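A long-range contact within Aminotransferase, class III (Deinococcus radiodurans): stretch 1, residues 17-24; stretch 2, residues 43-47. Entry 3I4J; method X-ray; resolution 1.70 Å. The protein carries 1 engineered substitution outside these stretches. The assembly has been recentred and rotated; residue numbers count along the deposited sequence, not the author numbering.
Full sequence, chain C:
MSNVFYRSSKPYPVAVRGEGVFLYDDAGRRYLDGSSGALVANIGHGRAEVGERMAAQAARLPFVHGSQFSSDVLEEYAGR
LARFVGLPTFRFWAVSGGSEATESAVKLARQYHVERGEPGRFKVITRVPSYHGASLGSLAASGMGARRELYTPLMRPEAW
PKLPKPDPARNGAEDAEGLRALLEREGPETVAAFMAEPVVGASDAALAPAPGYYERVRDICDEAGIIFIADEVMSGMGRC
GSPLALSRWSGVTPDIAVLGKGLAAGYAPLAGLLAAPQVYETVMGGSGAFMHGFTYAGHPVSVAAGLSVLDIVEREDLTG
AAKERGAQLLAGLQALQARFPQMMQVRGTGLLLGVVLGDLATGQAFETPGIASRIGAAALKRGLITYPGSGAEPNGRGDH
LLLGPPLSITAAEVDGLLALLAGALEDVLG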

# COMPACT_ATOMS: atom_id res chain seq x y z
N ARG C 17 19.52 12.58 -4.81
CA ARG C 17 19.15 12.80 -6.20
C ARG C 17 19.18 11.56 -7.09
O ARG C 17 19.98 10.65 -6.87
CB ARG C 17 20.06 13.88 -6.79
CG ARG C 17 19.90 14.12 -8.28
CD ARG C 17 20.89 15.18 -8.75
NE ARG C 17 20.67 16.46 -8.08
CZ ARG C 17 19.69 17.31 -8.38
NH1 ARG C 17 18.82 17.02 -9.34
NH2 ARG C 17 19.56 18.43 -7.69
N GLY C 18 18.31 11.55 -8.09
CA GLY C 18 18.25 10.45 -9.03
C GLY C 18 18.12 11.05 -10.42
O GLY C 18 17.21 11.84 -10.67
N GLU C 19 19.04 10.68 -11.31
CA GLU C 19 19.06 11.19 -12.69
C GLU C 19 19.27 10.04 -13.67
O GLU C 19 20.35 9.47 -13.72
CB GLU C 19 20.21 12.19 -12.88
CG GLU C 19 20.18 13.43 -11.99
CD GLU C 19 21.42 14.29 -12.19
OE1 GLU C 19 21.46 15.42 -11.66
OE2 GLU C 19 22.37 13.83 -12.87
N GLY C 20 18.25 9.72 -14.46
CA GLY C 20 18.39 8.64 -15.42
C GLY C 20 18.58 7.31 -14.72
O GLY C 20 17.75 6.90 -13.91
N VAL C 21 19.68 6.62 -15.02
CA VAL C 21 19.94 5.33 -14.39
C VAL C 21 20.84 5.50 -13.17
O VAL C 21 21.29 4.51 -12.59
CB VAL C 21 20.61 4.34 -15.38
CG1 VAL C 21 19.73 4.17 -16.61
CG2 VAL C 21 21.99 4.84 -15.78
N PHE C 22 21.09 6.74 -12.77
CA PHE C 22 21.97 7.01 -11.63
C PHE C 22 21.35 7.59 -10.36
O PHE C 22 20.36 8.32 -10.41
CB PHE C 22 23.10 7.96 -12.07
CG PHE C 22 23.95 7.41 -13.17
CD1 PHE C 22 24.93 6.46 -12.90
CD2 PHE C 22 23.77 7.85 -14.48
CE1 PHE C 22 25.72 5.95 -13.93
CE2 PHE C 22 24.56 7.34 -15.51
CZ PHE C 22 25.53 6.39 -15.23
N LEU C 23 21.97 7.26 -9.23
CA LEU C 23 21.55 7.76 -7.92
C LEU C 23 22.75 8.46 -7.28
O LEU C 23 23.90 8.05 -7.48
CB LEU C 23 21.09 6.61 -7.03
CG LEU C 23 19.78 5.91 -7.40
CD1 LEU C 23 19.56 4.74 -6.44
CD2 LEU C 23 18.61 6.88 -7.34
N TYR C 24 22.49 9.50 -6.50
CA TYR C 24 23.56 10.25 -5.83
C TYR C 24 23.24 10.37 -4.34
O TYR C 24 22.09 10.65 -3.99
CB TYR C 24 23.67 11.66 -6.42
CG TYR C 24 23.90 11.72 -7.92
CD1 TYR C 24 25.17 11.98 -8.44
CD2 TYR C 24 22.85 11.51 -8.81
CE1 TYR C 24 25.38 12.03 -9.82
CE2 TYR C 24 23.06 11.55 -10.19
CZ TYR C 24 24.33 11.82 -10.69
OH TYR C 24 24.53 11.83 -12.05
N ILE C 43 11.46 3.53 -15.92
CA ILE C 43 11.74 4.58 -16.89
C ILE C 43 12.85 5.54 -16.47
O ILE C 43 13.05 6.59 -17.09
CB ILE C 43 10.46 5.37 -17.26
CG1 ILE C 43 9.98 6.22 -16.08
CG2 ILE C 43 9.37 4.39 -17.67
CD1 ILE C 43 8.83 7.16 -16.45
N GLY C 44 13.58 5.17 -15.43
CA GLY C 44 14.66 6.01 -14.97
C GLY C 44 14.23 7.02 -13.93
O GLY C 44 13.03 7.22 -13.71
N HIS C 45 15.20 7.67 -13.30
CA HIS C 45 14.91 8.64 -12.25
C HIS C 45 14.90 10.09 -12.72
O HIS C 45 15.53 10.44 -13.72
CB HIS C 45 15.94 8.49 -11.13
CG HIS C 45 16.00 7.11 -10.54
ND1 HIS C 45 16.98 6.20 -10.88
CD2 HIS C 45 15.19 6.48 -9.66
CE1 HIS C 45 16.77 5.08 -10.22
NE2 HIS C 45 15.70 5.22 -9.48
N GLY C 46 14.17 10.92 -11.98
CA GLY C 46 14.09 12.34 -12.26
C GLY C 46 13.23 12.82 -13.42
O GLY C 46 13.50 13.89 -13.97
N ARG C 47 12.21 12.05 -13.79
CA ARG C 47 11.34 12.46 -14.90
C ARG C 47 10.44 13.62 -14.49
O ARG C 47 9.44 13.43 -13.78
CB ARG C 47 10.45 11.29 -15.36
CG ARG C 47 11.17 9.96 -15.60
CD ARG C 47 12.13 9.96 -16.78
NE ARG C 47 11.49 10.19 -18.07
CZ ARG C 47 11.75 9.50 -19.18
NH1 ARG C 47 12.62 8.50 -19.17
NH2 ARG C 47 11.16 9.82 -20.32

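Residues 43-47, an irregular segment, dock against a β-hairpin formed by residues 17-24, and the contact centres on one residue, His-45. The hairpin's two strands, 17-19 and 22-24, are joined by a type II' turn from Glu-19 to Phe-22, closed by Phe-22 N to Glu-19 O (3.0 Å) and Glu-19 N to Phe-22 O (2.8 Å). Gly-20, within the turn, has phi/psi of 65/-123, a positive phi that favours glycine, and offers both its N and its O to the second stretch. Together the stretches bury 264 Å², both sides summed.

Ile-43 opens stretch 2 without touching the hairpin; its CA-to-CB bond points away. Its carbonyl is nonetheless used locally, since Ile-43 O accepts a hydrogen bond from Arg-47 NH1 at 2.9 Å, tying the two ends of the segment together.

Gly-44 brings the backbones close: its CA lies 4.6 Å from the CA of Gly-20, and the Gly-44 CA to Gly-20 O distance is 3.4 Å. A side chain here would point toward the hairpin, and at phi/psi of 90/169 a CB would also be jammed against the carbonyl O of Ile-43, so the backbone angles by themselves call for glycine.

His-45 makes a single antiparallel bridge with Gly-20, their CA atoms 4.7 Å apart. Two backbone hydrogen bonds run in opposite directions: His-45 N to Gly-20 O, short and nearly straight at 2.7 Å and 171°, and Gly-20 N to His-45 O at 2.9 Å and 152°. The same Gly-20 O also accepts a weak hydrogen bond from the ring, His-45 ND1 to Gly-20 O at 3.2 Å, bent to 132°. One carbonyl thus holds both the main chain and the imidazole of His-45. The CA-to-CB bond of His-45 points toward the hairpin, with chi1 in the m well, and His-45 CB sits 3.4 Å from Gly-18 C. Gly-18 makes this approach possible: an ideal CB on Gly-18 would fall 2.9 Å from His-45 CB, a clash. Over one face of the ring, Leu-23 CD2 lies 3.9 Å from the centroid of the His-45 imidazole and only 8° off its normal, a CH-pi contact that sets an aliphatic methyl against the flat surface of the ring. The CA-to-CB bond of Leu-23 runs sideways, but the end of its side chain comes nearer.

Gly-46 passes close to the first strand without bonding to it: Gly-46 N is 3.4 Å from Gly-18 O, but the angle is too poor for a hydrogen bond. An ideal CB on Gly-46 would clash with Gly-18 O at 2.7 Å, and the positive phi of 76° independently favours glycine.

Arg-47 ends the segment at the N-cap position, right before a helix. It makes no contact with the hairpin; beyond its bond to Ile-43 O, Arg-47 NH2 is hydrogen-bonded elsewhere in the structure.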